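Local coordinates for reducing-end xylose-releasing exo-oligoxylanase Rex8A (Paenibacillus barcinonensis, PDB 6SUD), which hydrolyses linear and branched xylooligosaccharides as a family 8 glycoside hydrolase, releasing xylose from their reducing ends, at residues K29-Q34 with F368-L373; M78-Q81 with E87-R90; G7-G12 with F206-N211; Q34-L39 with M82-E87. The protein carries 1 engineered substitution. All blocks are in the same frame, centred on the assembly; numbering follows the deposited sequence. Where two conformers were deposited one is given.

Contact 1 of 4, residues K29-Q34 with F368-L373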
loop_
_atom_site.group_PDB
_atom_site.type_symbol
_atom_site.label_atom_id
_atom_site.label_comp_id
_atom_site.label_asym_id
_atom_site.label_seq_id
_atom_site.Cartn_x
_atom_site.Cartn_y
_atom_site.Cartn_z
ATOM N N LYS A 29 -20.356 9.473 -2.131
ATOM C CA LYS A 29 -19.525 10.582 -1.580
ATOM C C LYS A 29 -19.702 10.656 -0.054
ATOM O O LYS A 29 -18.691 10.816 0.657
ATOM C CB LYS A 29 -19.888 11.900 -2.273
ATOM C CG LYS A 29 -19.448 13.175 -1.567
ATOM C CD LYS A 29 -20.287 14.370 -1.969
ATOM C CE LYS A 29 -19.749 15.688 -1.455
ATOM N NZ LYS A 29 -18.795 16.303 -2.413
ATOM N N ALA A 30 -20.936 10.550 0.449
ATOM C CA ALA A 30 -21.223 10.639 1.900
ATOM C C ALA A 30 -20.573 9.460 2.639
ATOM O O ALA A 30 -20.056 9.670 3.761
ATOM C CB ALA A 30 -22.708 10.697 2.152
ATOM N N ARG A 31 -20.605 8.270 2.034
ATOM C CA ARG A 31 -20.034 7.029 2.624
ATOM C C ARG A 31 -18.514 7.200 2.721
ATOM O O ARG A 31 -17.950 6.833 3.762
ATOM C CB ARG A 31 -20.427 5.796 1.805
ATOM C CG ARG A 31 -19.908 4.480 2.367
ATOM C CD ARG A 31 -20.501 4.106 3.717
ATOM N NE ARG A 31 -19.933 2.831 4.147
ATOM C CZ ARG A 31 -20.351 1.636 3.731
ATOM N NH1 ARG A 31 -19.746 0.546 4.174
ATOM N NH2 ARG A 31 -21.360 1.530 2.871
ATOM N N LEU A 32 -17.899 7.769 1.681
ATOM C CA LEU A 32 -16.432 7.956 1.640
ATOM C C LEU A 32 -16.065 8.979 2.715
ATOM O O LEU A 32 -15.167 8.706 3.527
ATOM C CB LEU A 32 -15.976 8.426 0.256
ATOM C CG LEU A 32 -14.476 8.706 0.189
ATOM C CD1 LEU A 32 -13.682 7.480 0.618
ATOM C CD2 LEU A 32 -14.040 9.162 -1.183
ATOM N N GLU A 33 -16.791 10.093 2.756
ATOM C CA GLU A 33 -16.541 11.153 3.757
ATOM C C GLU A 33 -16.692 10.572 5.165
ATOM O O GLU A 33 -15.872 10.926 6.006
ATOM C CB GLU A 33 -17.453 12.345 3.491
ATOM C CG GLU A 33 -17.723 13.184 4.721
ATOM C CD GLU A 33 -16.493 13.904 5.243
ATOM O OE1 GLU A 33 -16.612 14.650 6.230
ATOM O OE2 GLU A 33 -15.412 13.718 4.665
ATOM N N GLN A 34 -17.708 9.738 5.409
ATOM C CA GLN A 34 -17.953 9.176 6.761
ATOM C C GLN A 34 -16.866 8.158 7.109
ATOM O O GLN A 34 -16.517 8.048 8.310
ATOM C CB GLN A 34 -19.322 8.517 6.905
ATOM C CG GLN A 34 -19.655 8.255 8.366
ATOM C CD GLN A 34 -19.324 9.439 9.248
ATOM O OE1 GLN A 34 -18.460 9.363 10.116
ATOM N NE2 GLN A 34 -19.986 10.562 9.017
ATOM N N PHE A 368 -8.531 2.269 1.505
ATOM C CA PHE A 368 -7.971 2.299 0.132
ATOM C C PHE A 368 -8.976 1.689 -0.839
ATOM O O PHE A 368 -9.129 2.227 -1.955
ATOM C CB PHE A 368 -6.625 1.598 0.048
ATOM C CG PHE A 368 -5.514 2.337 0.750
ATOM C CD1 PHE A 368 -5.216 3.659 0.443
ATOM C CD2 PHE A 368 -4.722 1.681 1.676
ATOM C CE1 PHE A 368 -4.170 4.317 1.073
ATOM C CE2 PHE A 368 -3.661 2.332 2.287
ATOM C CZ PHE A 368 -3.402 3.652 1.998
ATOM N N THR A 369 -9.695 0.651 -0.415
ATOM C CA THR A 369 -10.766 0.054 -1.256
ATOM C C THR A 369 -11.938 1.043 -1.405
ATOM O O THR A 369 -12.515 1.112 -2.499
ATOM C CB THR A 369 -11.227 -1.310 -0.736
ATOM O OG1 THR A 369 -10.091 -2.171 -0.752
ATOM C CG2 THR A 369 -12.319 -1.907 -1.599
ATOM N N MET A 370 -12.316 1.759 -0.350
ATOM C CA MET A 370 -13.461 2.710 -0.415
ATOM C C MET A 370 -13.102 3.833 -1.394
ATOM O O MET A 370 -13.949 4.208 -2.257
ATOM C CB MET A 370 -13.791 3.270 0.975
ATOM C CG MET A 370 -15.070 4.093 1.042
ATOM S SD MET A 370 -16.564 3.165 0.632
ATOM C CE MET A 370 -16.712 2.139 2.090
ATOM N N LEU A 371 -11.871 4.332 -1.296
ATOM C CA LEU A 371 -11.333 5.310 -2.278
ATOM C C LEU A 371 -11.441 4.743 -3.693
ATOM O O LEU A 371 -12.039 5.393 -4.542
ATOM C CB LEU A 371 -9.871 5.599 -1.941
ATOM C CG LEU A 371 -9.620 6.687 -0.907
ATOM C CD1 LEU A 371 -8.122 6.891 -0.729
ATOM C CD2 LEU A 371 -10.286 7.988 -1.310
ATOM N N ALA A 372 -10.881 3.554 -3.923
ATOM C CA ALA A 372 -10.711 2.964 -5.274
ATOM C C ALA A 372 -12.069 2.663 -5.906
ATOM O O ALA A 372 -12.277 3.020 -7.076
ATOM C CB ALA A 372 -9.855 1.721 -5.206
ATOM N N LEU A 373 -12.981 2.041 -5.163
ATOM C CA LEU A 373 -14.265 1.578 -5.738
ATOM C C LEU A 373 -15.175 2.784 -6.015
ATOM O O LEU A 373 -16.075 2.655 -6.864
ATOM C CB LEU A 373 -14.913 0.558 -4.796
ATOM C CG LEU A 373 -14.232 -0.815 -4.707
ATOM C CD1 LEU A 373 -15.039 -1.758 -3.827
ATOM C CD2 LEU A 373 -14.027 -1.445 -6.070
#
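Met370, on helix 359-373, fills the space between its own helix and Leu32 and Arg31 of helix 25-41. Its CB sets out toward segment 29-34. The chain leaves with CG opposite the backbone N (chi1 -172°), then bends at chi2 and chi3, which brings CE round to the Arg31 guanidinium. Met370 CG rests 3.7 Å from Leu32 CD1, and the two side chains lie alongside, pointing opposite ways. Leu32 uses both methyls: CD1 touches Met370 as well as Leu371, while Leu32 CD2 meets Leu371 CD2 at 3.9 Å. The CB of Leu371 points away from segment 29-34, and CD2 is the branch that swings back to reach it. At the other end of the methionine, CE sits over one face of the Arg31 guanidinium, 3.6 Å above its plane and displaced toward the rim, with Arg31 NE 3.9 Å from Met370 CE. The arginine and methionine chains run roughly perpendicular. The charged group is held in place from outside the pair: NH2 bonds to Trp349 O, NH1 to Tyr366 OH, and the Trp349 ring adds a cation-pi contact. A leucine in place of Arg31 would probably leave Trp349 O and Tyr366 OH without their partner and take away the flat group lying against Met370 CE. The short helical segments bury 219 Å² between them, with their axes 10.1 Å apart. An early helix and the last one thus lie side by side and nearly antiparallel, at 157°, as neighbouring helices do in the (alpha/alpha)6 barrel of glycoside hydrolase family 8.

Contact 2 of 4, residues M78-Q81 with E87-R90. With EDO (1,2-ethanediol), chain C; EDO (1,2-ethanediol), chain H.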
loop_
_atom_site.group_PDB
_atom_site.type_symbol
_atom_site.label_atom_id
_atom_site.label_comp_id
_atom_site.label_asym_id
_atom_site.label_seq_id
_atom_site.Cartn_x
_atom_site.Cartn_y
_atom_site.Cartn_z
ATOM N N MET A 78 -3.804 8.499 2.232
ATOM C CA MET A 78 -5.259 8.722 2.424
ATOM C C MET A 78 -5.512 10.233 2.464
ATOM O O MET A 78 -6.440 10.694 1.772
ATOM C CB MET A 78 -5.760 8.087 3.716
ATOM C CG MET A 78 -5.505 6.593 3.820
ATOM S SD MET A 78 -5.976 6.020 5.477
ATOM C CE MET A 78 -5.416 4.321 5.440
ATOM N N ALA A 79 -4.673 10.972 3.199
ATOM C CA ALA A 79 -4.846 12.436 3.424
ATOM C C ALA A 79 -4.813 13.153 2.075
ATOM O O ALA A 79 -5.682 14.027 1.857
ATOM C CB ALA A 79 -3.855 13.036 4.390
ATOM N N VAL A 80 -3.849 12.821 1.220
ATOM C CA VAL A 80 -3.654 13.593 -0.038
ATOM C C VAL A 80 -4.764 13.198 -1.018
ATOM O O VAL A 80 -5.325 14.110 -1.639
ATOM C CB VAL A 80 -2.221 13.507 -0.609
ATOM C CG1 VAL A 80 -1.807 12.120 -1.084
ATOM C CG2 VAL A 80 -2.054 14.535 -1.704
ATOM N N GLN A 81 -5.184 11.923 -1.054
ATOM C CA GLN A 81 -6.321 11.462 -1.904
ATOM C C GLN A 81 -7.628 12.134 -1.452
ATOM O O GLN A 81 -8.475 12.413 -2.317
ATOM C CB GLN A 81 -6.433 9.938 -1.875
ATOM C CG GLN A 81 -5.262 9.237 -2.549
ATOM C CD GLN A 81 -5.229 9.430 -4.044
ATOM O OE1 GLN A 81 -6.228 9.765 -4.671
ATOM N NE2 GLN A 81 -4.072 9.181 -4.639
ATOM N N GLU A 87 -3.929 17.196 8.151
ATOM C CA GLU A 87 -3.572 15.854 8.658
ATOM C C GLU A 87 -2.325 15.341 7.939
ATOM O O GLU A 87 -1.465 14.780 8.618
ATOM C CB GLU A 87 -4.708 14.868 8.424
ATOM C CG GLU A 87 -5.928 15.168 9.252
ATOM C CD GLU A 87 -6.821 16.317 8.835
ATOM O OE1 GLU A 87 -6.612 16.930 7.760
ATOM O OE2 GLU A 87 -7.743 16.593 9.603
ATOM N N PHE A 88 -2.239 15.535 6.620
ATOM C CA PHE A 88 -1.066 15.092 5.825
ATOM C C PHE A 88 0.200 15.657 6.471
ATOM O O PHE A 88 1.153 14.893 6.741
ATOM C CB PHE A 88 -1.171 15.571 4.378
ATOM C CG PHE A 88 -0.031 15.139 3.495
ATOM C CD1 PHE A 88 1.187 15.796 3.535
ATOM C CD2 PHE A 88 -0.180 14.070 2.629
ATOM C CE1 PHE A 88 2.226 15.407 2.704
ATOM C CE2 PHE A 88 0.860 13.670 1.805
ATOM C CZ PHE A 88 2.065 14.328 1.861
ATOM N N ASP A 89 0.186 16.977 6.670
ATOM C CA ASP A 89 1.312 17.778 7.209
ATOM C C ASP A 89 1.645 17.326 8.634
ATOM O O ASP A 89 2.842 17.268 8.972
ATOM C CB ASP A 89 0.988 19.270 7.102
ATOM C CG ASP A 89 1.194 19.825 5.698
ATOM O OD1 ASP A 89 1.794 19.120 4.867
ATOM O OD2 ASP A 89 0.730 20.949 5.431
ATOM N N ARG A 90 0.641 17.053 9.474
ATOM C CA ARG A 90 0.875 16.523 10.842
ATOM C C ARG A 90 1.567 15.153 10.781
ATOM O O ARG A 90 2.547 14.956 11.537
ATOM C CB ARG A 90 -0.427 16.398 11.632
ATOM C CG ARG A 90 -0.947 17.704 12.228
ATOM C CD ARG A 90 -2.215 17.411 13.012
ATOM N NE ARG A 90 -2.716 18.566 13.770
ATOM C CZ ARG A 90 -2.349 18.907 14.999
ATOM N NH1 ARG A 90 -1.445 18.199 15.659
ATOM N NH2 ARG A 90 -2.891 19.980 15.565
HETATM C C1 EDO C . -10.040 17.773 8.071
HETATM O O1 EDO C . -9.967 17.933 9.480
HETATM C C2 EDO C . -10.323 16.404 7.798
HETATM O O2 EDO C . -11.487 16.003 8.489
HETATM C C1 EDO H . -7.197 19.877 5.630
HETATM O O1 EDO H . -7.932 19.241 6.669
HETATM C C2 EDO H . -7.887 19.789 4.335
HETATM O O2 EDO H . -7.446 20.708 3.350
#
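Ala79 and Val80 pack against Phe88 in a small, buried apolar contact beside the turn of a helical hairpin, where helix 69-81 passes into helix 85-99 within the helical barrel of this family 8 enzyme. The connection is short, and the backbones come close: the CA atoms of Ala79 and Phe88 are 5.2 Å apart, leaving little room beyond the alanine methyl. Ala79 CB points toward segment 87-90 and meets Phe88 CB at 3.7 Å, lying at the edge of the aromatic ring near its plane. Phe88 holds CG opposite its backbone N (chi1 -179°), which swings the ring over to Val80. There the valine offers its branching carbon and not its methyls: Val80 CB stands 3.9 Å from Phe88 CD2 and at a like distance from CE2. Helix 127-144 covers this group, with Trp144 edge-to-face on Phe88, Ala140 against the same ring, and Phe139 against Val80. On the neighbouring position the side chain of Glu87 turns to polar company. Its OE2 is hydrogen-bonded to Tyr41 OH, and two 1,2-ethanediol molecules, probably from the crystallisation liquor, take one carboxylate oxygen each: O1 of the chain H molecule donates to Glu87 OE1 at 2.9 Å, and O1 of the chain C molecule to Glu87 OE2 at 2.6 Å.

Contact 3 of 4, residues G7-G12 with F206-N211; sequences GAYDTG and FAQYAN
Tyr9 extends its ring directly away from its backbone N (chi1 179°), toward segment 206-211, while Gln208 keeps CG beside its own backbone N (chi1 -56°) and bends again at the next bond to bring its amide to the phenol. The two side chains reach out to meet each other and span backbones that are far apart, 12.1 Å between the CA atoms of Tyr9 and Gln208. Tyr9 OH lies 2.7 Å from Gln208 OE1, which sits at the ring edge near the plane of the phenol; the ring and amide planes are turned 67° against each other. A water also lies between the segments, 3.3 Å from Tyr9 OH and unusually close to Tyr209 OH, at 2.5 Å, a distance to be taken with caution. Tyr209 in turn has Gln208 CB over one face of its ring, 3.5 Å above the plane and toward the rim. The contact joins a single N-terminal helical turn, 8-11, to the C-terminal end of helix 200-209 at the surface of the helical barrel. Gly7 takes the N-cap position of the turn, its carbonyl oxygen accepting from both Asp10 N and Thr11 N, and the turn ends at Gly12, where phi becomes positive and Gly12 N bonds to Ala8 O at 2.8 Å. Backbone hydrogen bonds between Ala8 and Glu278 and between Tyr9 and Trp279 tie this turn to helix 268-280, and Phe280 meets the Tyr9 ring. Gln381, near the C-terminus, touches both Tyr9 and Tyr209.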
loop_
_atom_site.group_PDB
_atom_site.type_symbol
_atom_site.label_atom_id
_atom_site.label_comp_id
_atom_site.label_asym_id
_atom_site.label_seq_id
_atom_site.Cartn_x
_atom_site.Cartn_y
_atom_site.Cartn_z
ATOM N N GLY A 7 -5.564 3.663 -19.800
ATOM C CA GLY A 7 -5.794 3.748 -18.357
ATOM C C GLY A 7 -6.241 5.135 -17.942
ATOM O O GLY A 7 -6.214 6.067 -18.790
ATOM N N ALA A 8 -6.629 5.275 -16.673
ATOM C CA ALA A 8 -7.047 6.560 -16.060
ATOM C C ALA A 8 -5.922 7.602 -16.154
ATOM O O ALA A 8 -6.234 8.813 -16.239
ATOM C CB ALA A 8 -7.472 6.335 -14.631
ATOM N N TYR A 9 -4.657 7.173 -16.128
ATOM C CA TYR A 9 -3.496 8.081 -16.305
ATOM C C TYR A 9 -3.655 8.869 -17.611
ATOM O O TYR A 9 -3.386 10.084 -17.599
ATOM C CB TYR A 9 -2.166 7.333 -16.313
ATOM C CG TYR A 9 -0.986 8.250 -16.510
ATOM C CD1 TYR A 9 -0.409 8.913 -15.438
ATOM C CD2 TYR A 9 -0.470 8.485 -17.776
ATOM C CE1 TYR A 9 0.660 9.778 -15.617
ATOM C CE2 TYR A 9 0.595 9.348 -17.974
ATOM C CZ TYR A 9 1.161 9.995 -16.890
ATOM O OH TYR A 9 2.211 10.840 -17.094
ATOM N N ASP A 10 -4.093 8.201 -18.684
ATOM C CA ASP A 10 -4.166 8.787 -20.051
ATOM C C ASP A 10 -5.487 9.539 -20.252
ATOM O O ASP A 10 -5.442 10.625 -20.864
ATOM C CB ASP A 10 -3.997 7.718 -21.134
ATOM C CG ASP A 10 -2.610 7.102 -21.174
ATOM O OD1 ASP A 10 -1.625 7.844 -20.988
ATOM O OD2 ASP A 10 -2.529 5.881 -21.389
ATOM N N THR A 11 -6.609 8.983 -19.780
ATOM C CA THR A 11 -7.983 9.473 -20.078
ATOM C C THR A 11 -8.419 10.521 -19.045
ATOM O O THR A 11 -9.265 11.374 -19.386
ATOM C CB THR A 11 -8.978 8.309 -20.135
ATOM O OG1 THR A 11 -9.108 7.763 -18.820
ATOM C CG2 THR A 11 -8.557 7.215 -21.093
ATOM N N GLY A 12 -7.880 10.458 -17.828
ATOM C CA GLY A 12 -8.337 11.275 -16.687
ATOM C C GLY A 12 -9.675 10.786 -16.144
ATOM O O GLY A 12 -10.245 11.468 -15.277
ATOM N N PHE A 206 7.207 7.552 -10.572
ATOM C CA PHE A 206 8.599 7.879 -10.168
ATOM C C PHE A 206 9.431 8.160 -11.422
ATOM O O PHE A 206 10.314 9.034 -11.358
ATOM C CB PHE A 206 9.227 6.756 -9.354
ATOM C CG PHE A 206 8.572 6.472 -8.029
ATOM C CD1 PHE A 206 7.619 7.323 -7.485
ATOM C CD2 PHE A 206 8.924 5.329 -7.330
ATOM C CE1 PHE A 206 7.039 7.030 -6.258
ATOM C CE2 PHE A 206 8.360 5.048 -6.099
ATOM C CZ PHE A 206 7.423 5.905 -5.565
ATOM N N ALA A 207 9.130 7.483 -12.531
ATOM C CA ALA A 207 9.850 7.674 -13.813
ATOM C C ALA A 207 9.545 9.067 -14.376
ATOM O O ALA A 207 10.307 9.510 -15.244
ATOM C CB ALA A 207 9.528 6.585 -14.808
ATOM N N GLN A 208 8.464 9.711 -13.924
ATOM C CA GLN A 208 8.094 11.098 -14.311
ATOM C C GLN A 208 8.669 12.107 -13.314
ATOM O O GLN A 208 9.023 13.220 -13.756
ATOM C CB GLN A 208 6.577 11.280 -14.343
ATOM C CG GLN A 208 5.851 10.300 -15.242
ATOM C CD GLN A 208 5.857 10.759 -16.674
ATOM O OE1 GLN A 208 4.886 11.342 -17.148
ATOM N NE2 GLN A 208 6.958 10.514 -17.367
ATOM N N TYR A 209 8.664 11.783 -12.015
ATOM C CA TYR A 209 8.798 12.800 -10.935
ATOM C C TYR A 209 10.124 12.710 -10.171
ATOM O O TYR A 209 10.478 13.715 -9.527
ATOM C CB TYR A 209 7.639 12.707 -9.941
ATOM C CG TYR A 209 6.269 12.768 -10.571
ATOM C CD1 TYR A 209 6.008 13.594 -11.655
ATOM C CD2 TYR A 209 5.224 12.010 -10.071
ATOM C CE1 TYR A 209 4.754 13.645 -12.242
ATOM C CE2 TYR A 209 3.964 12.058 -10.639
ATOM C CZ TYR A 209 3.729 12.876 -11.729
ATOM O OH TYR A 209 2.480 12.914 -12.282
ATOM N N ALA A 210 10.851 11.598 -10.240
ATOM C CA ALA A 210 12.085 11.397 -9.442
ATOM C C ALA A 210 13.224 12.213 -10.057
ATOM O O ALA A 210 13.015 12.820 -11.119
ATOM C CB ALA A 210 12.441 9.933 -9.356
ATOM N N ASN A 211 14.380 12.213 -9.405
ATOM C CA ASN A 211 15.628 12.793 -9.962
ATOM C C ASN A 211 15.831 12.271 -11.392
ATOM O O ASN A 211 15.661 11.060 -11.623
ATOM C CB ASN A 211 16.833 12.487 -9.077
ATOM C CG ASN A 211 16.874 13.330 -7.821
ATOM O OD1 ASN A 211 16.234 14.379 -7.734
ATOM N ND2 ASN A 211 17.595 12.858 -6.822
HETATM O O HOH W 1 2.351 13.150 -14.792
#

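Contact 4 of 4, residues Q34-L39 with M82-E87. With EDO (1,2-ethanediol), chain C; EDO (1,2-ethanediol), chain H.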
loop_
_atom_site.group_PDB
_atom_site.type_symbol
_atom_site.label_atom_id
_atom_site.label_comp_id
_atom_site.label_asym_id
_atom_site.label_seq_id
_atom_site.Cartn_x
_atom_site.Cartn_y
_atom_site.Cartn_z
ATOM N N GLN A 34 -17.708 9.738 5.409
ATOM C CA GLN A 34 -17.953 9.176 6.761
ATOM C C GLN A 34 -16.866 8.158 7.109
ATOM O O GLN A 34 -16.517 8.048 8.310
ATOM C CB GLN A 34 -19.322 8.517 6.905
ATOM C CG GLN A 34 -19.655 8.255 8.366
ATOM C CD GLN A 34 -19.324 9.439 9.248
ATOM O OE1 GLN A 34 -18.460 9.363 10.116
ATOM N NE2 GLN A 34 -19.986 10.562 9.017
ATOM N N THR A 35 -16.309 7.455 6.120
ATOM C CA THR A 35 -15.225 6.490 6.424
ATOM C C THR A 35 -14.022 7.294 6.924
ATOM O O THR A 35 -13.436 6.936 7.967
ATOM C CB THR A 35 -14.868 5.617 5.218
ATOM O OG1 THR A 35 -16.059 4.971 4.772
ATOM C CG2 THR A 35 -13.778 4.622 5.557
ATOM N N TRP A 36 -13.699 8.372 6.213
ATOM C CA TRP A 36 -12.626 9.312 6.617
ATOM C C TRP A 36 -12.846 9.772 8.060
ATOM O O TRP A 36 -11.924 9.672 8.858
ATOM C CB TRP A 36 -12.548 10.522 5.681
ATOM C CG TRP A 36 -11.662 11.591 6.245
ATOM C CD1 TRP A 36 -12.062 12.619 7.049
ATOM C CD2 TRP A 36 -10.222 11.692 6.163
ATOM N NE1 TRP A 36 -10.988 13.365 7.446
ATOM C CE2 TRP A 36 -9.846 12.816 6.933
ATOM C CE3 TRP A 36 -9.212 10.949 5.542
ATOM C CZ2 TRP A 36 -8.522 13.227 7.066
ATOM C CZ3 TRP A 36 -7.905 11.362 5.666
ATOM C CH2 TRP A 36 -7.565 12.485 6.416
ATOM N N ASN A 37 -14.026 10.318 8.353
ATOM C CA ASN A 37 -14.364 10.901 9.678
ATOM C C ASN A 37 -14.160 9.868 10.792
ATOM O O ASN A 37 -13.613 10.243 11.852
ATOM C CB ASN A 37 -15.796 11.428 9.668
ATOM C CG ASN A 37 -15.897 12.650 8.787
ATOM O OD1 ASN A 37 -14.962 13.442 8.735
ATOM N ND2 ASN A 37 -17.007 12.812 8.084
ATOM N N ASP A 38 -14.631 8.636 10.590
ATOM C CA ASP A 38 -14.544 7.567 11.618
ATOM C C ASP A 38 -13.085 7.168 11.849
ATOM O O ASP A 38 -12.694 7.029 13.010
ATOM C CB ASP A 38 -15.402 6.353 11.255
ATOM C CG ASP A 38 -16.895 6.608 11.343
ATOM O OD1 ASP A 38 -17.285 7.647 11.904
ATOM O OD2 ASP A 38 -17.666 5.764 10.837
ATOM N N LEU A 39 -12.303 6.985 10.794
ATOM C CA LEU A 39 -10.898 6.526 10.939
ATOM C C LEU A 39 -10.003 7.588 11.579
ATOM O O LEU A 39 -9.153 7.224 12.404
ATOM C CB LEU A 39 -10.359 6.170 9.558
ATOM C CG LEU A 39 -10.446 4.705 9.171
ATOM C CD1 LEU A 39 -9.319 4.415 8.193
ATOM C CD2 LEU A 39 -10.369 3.797 10.398
ATOM N N MET A 82 -7.756 12.473 -0.171
ATOM C CA MET A 82 -8.992 13.091 0.383
ATOM C C MET A 82 -8.839 14.617 0.466
ATOM O O MET A 82 -9.781 15.265 0.956
ATOM C CB MET A 82 -9.309 12.535 1.774
ATOM C CG MET A 82 -9.749 11.085 1.815
ATOM S SD MET A 82 -11.381 10.887 1.044
ATOM C CE MET A 82 -12.392 11.874 2.146
ATOM N N ASP A 83 -7.733 15.172 -0.040
ATOM C CA ASP A 83 -7.454 16.633 -0.043
ATOM C C ASP A 83 -7.470 17.143 1.408
ATOM O O ASP A 83 -8.142 18.188 1.696
ATOM C CB ASP A 83 -8.442 17.368 -0.955
ATOM C CG ASP A 83 -8.076 18.812 -1.239
ATOM O OD1 ASP A 83 -6.913 19.176 -1.004
ATOM O OD2 ASP A 83 -8.959 19.568 -1.698
ATOM N N LYS A 84 -6.747 16.457 2.293
ATOM C CA LYS A 84 -6.731 16.773 3.751
ATOM C C LYS A 84 -5.315 17.177 4.161
ATOM O O LYS A 84 -4.593 16.384 4.793
ATOM C CB LYS A 84 -7.296 15.617 4.573
ATOM C CG LYS A 84 -8.725 15.251 4.209
ATOM C CD LYS A 84 -9.775 16.106 4.854
ATOM C CE LYS A 84 -11.176 15.556 4.679
ATOM N NZ LYS A 84 -12.200 16.466 5.243
ATOM N N LYS A 85 -4.943 18.397 3.798
ATOM C CA LYS A 85 -3.553 18.876 3.926
ATOM C C LYS A 85 -3.117 18.934 5.396
ATOM O O LYS A 85 -1.954 18.613 5.673
ATOM C CB LYS A 85 -3.410 20.242 3.257
ATOM C CG LYS A 85 -1.966 20.707 3.155
ATOM C CD LYS A 85 -1.767 21.891 2.239
ATOM C CE LYS A 85 -0.313 22.162 1.928
ATOM N NZ LYS A 85 0.420 22.575 3.148
ATOM N N HIS A 86 -3.995 19.353 6.305
ATOM C CA HIS A 86 -3.625 19.580 7.730
ATOM C C HIS A 86 -3.166 18.264 8.361
ATOM O O HIS A 86 -2.073 18.239 8.976
ATOM C CB HIS A 86 -4.761 20.265 8.479
ATOM C CG HIS A 86 -4.476 20.462 9.931
ATOM N ND1 HIS A 86 -5.303 19.957 10.898
ATOM C CD2 HIS A 86 -3.474 21.093 10.585
ATOM C CE1 HIS A 86 -4.854 20.294 12.088
ATOM N NE2 HIS A 86 -3.720 20.968 11.929
ATOM N N GLU A 87 -3.929 17.196 8.151
ATOM C CA GLU A 87 -3.572 15.854 8.658
ATOM C C GLU A 87 -2.325 15.341 7.939
ATOM O O GLU A 87 -1.465 14.780 8.618
ATOM C CB GLU A 87 -4.708 14.868 8.424
ATOM C CG GLU A 87 -5.928 15.168 9.252
ATOM C CD GLU A 87 -6.821 16.317 8.835
ATOM O OE1 GLU A 87 -6.612 16.930 7.760
ATOM O OE2 GLU A 87 -7.743 16.593 9.603
HETATM C C1 EDO C . -10.040 17.773 8.071
HETATM O O1 EDO C . -9.967 17.933 9.480
HETATM C C2 EDO C . -10.323 16.404 7.798
HETATM O O2 EDO C . -11.487 16.003 8.489
HETATM C C1 EDO H . -7.197 19.877 5.630
HETATM O O1 EDO H . -7.932 19.241 6.669
HETATM C C2 EDO H . -7.887 19.789 4.335
HETATM O O2 EDO H . -7.446 20.708 3.350
#
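Trp36 of helix 25-41 lies against the turn that joins helices 69-81 and 85-99, a turn built on a Schellman motif in which Asp83 has positive phi. A chi1 of 169° carries the indole out into the angle formed by Met82, Lys84 and Glu87. Lys84 runs across one ring face in the opposite direction: its CG stands 3.5 Å above the plane toward the rim of the six-membered part, and Lys84 CE makes a CH-pi contact 3.8 Å from the centroid of the five-membered ring of Trp36, 21° off the normal. The ammonium follows as an off-centre cation-pi partner, Lys84 NZ being 4.5 Å from that centroid. Met82 CG touches Trp36 CE3 obliquely at 3.8 Å, and its CE reaches Trp36 CB, while Glu87 CG abuts the ring edge 3.9 Å from Trp36 CZ2. Trp36 NE1 donates to O2 of the chain C 1,2-ethanediol at 2.9 Å, with an N-H...O angle of 157°; this molecule, probably from the crystallisation liquor and tightly placed against Lys84, may bridge the indole to Glu87, whose OE2 also bonds to Tyr41 OH. A valine in place of Trp36 would probably strip the Lys84 chain of its aromatic platform and open a gap beside Met82. The alkyl chain over the face makes this partly a CH-pi contact, and the off-centre ammonium is likely to add only a modest electrostatic attraction.

In the fold
Contacts 1, 2 and 4 form one continuous patch. Contacts 1 and 4 share helix 25-41, their centres 10 Å apart, and Met82 SD lies 3.9 Å from both Leu32 CD2 and Leu371 CD2. Contacts 2 and 4 are closer, 7 Å between centres, share Glu87, and are joined at the turn by a probable hydrogen bond between Ala79 O and Lys84 N, 2.7 Å. Leu371 CD1 also packs on Gln81 CB at 3.7 Å, linking contacts 1 and 2. Contact 3 stands apart, its centre 20 to 25 Å from the others. All four lie away from the xylose pocket, yet helix 69-81 also carries Glu70, the inferred proton donor, and helix 359-373 carries the xylose-binding Tyr360 and Tyr361.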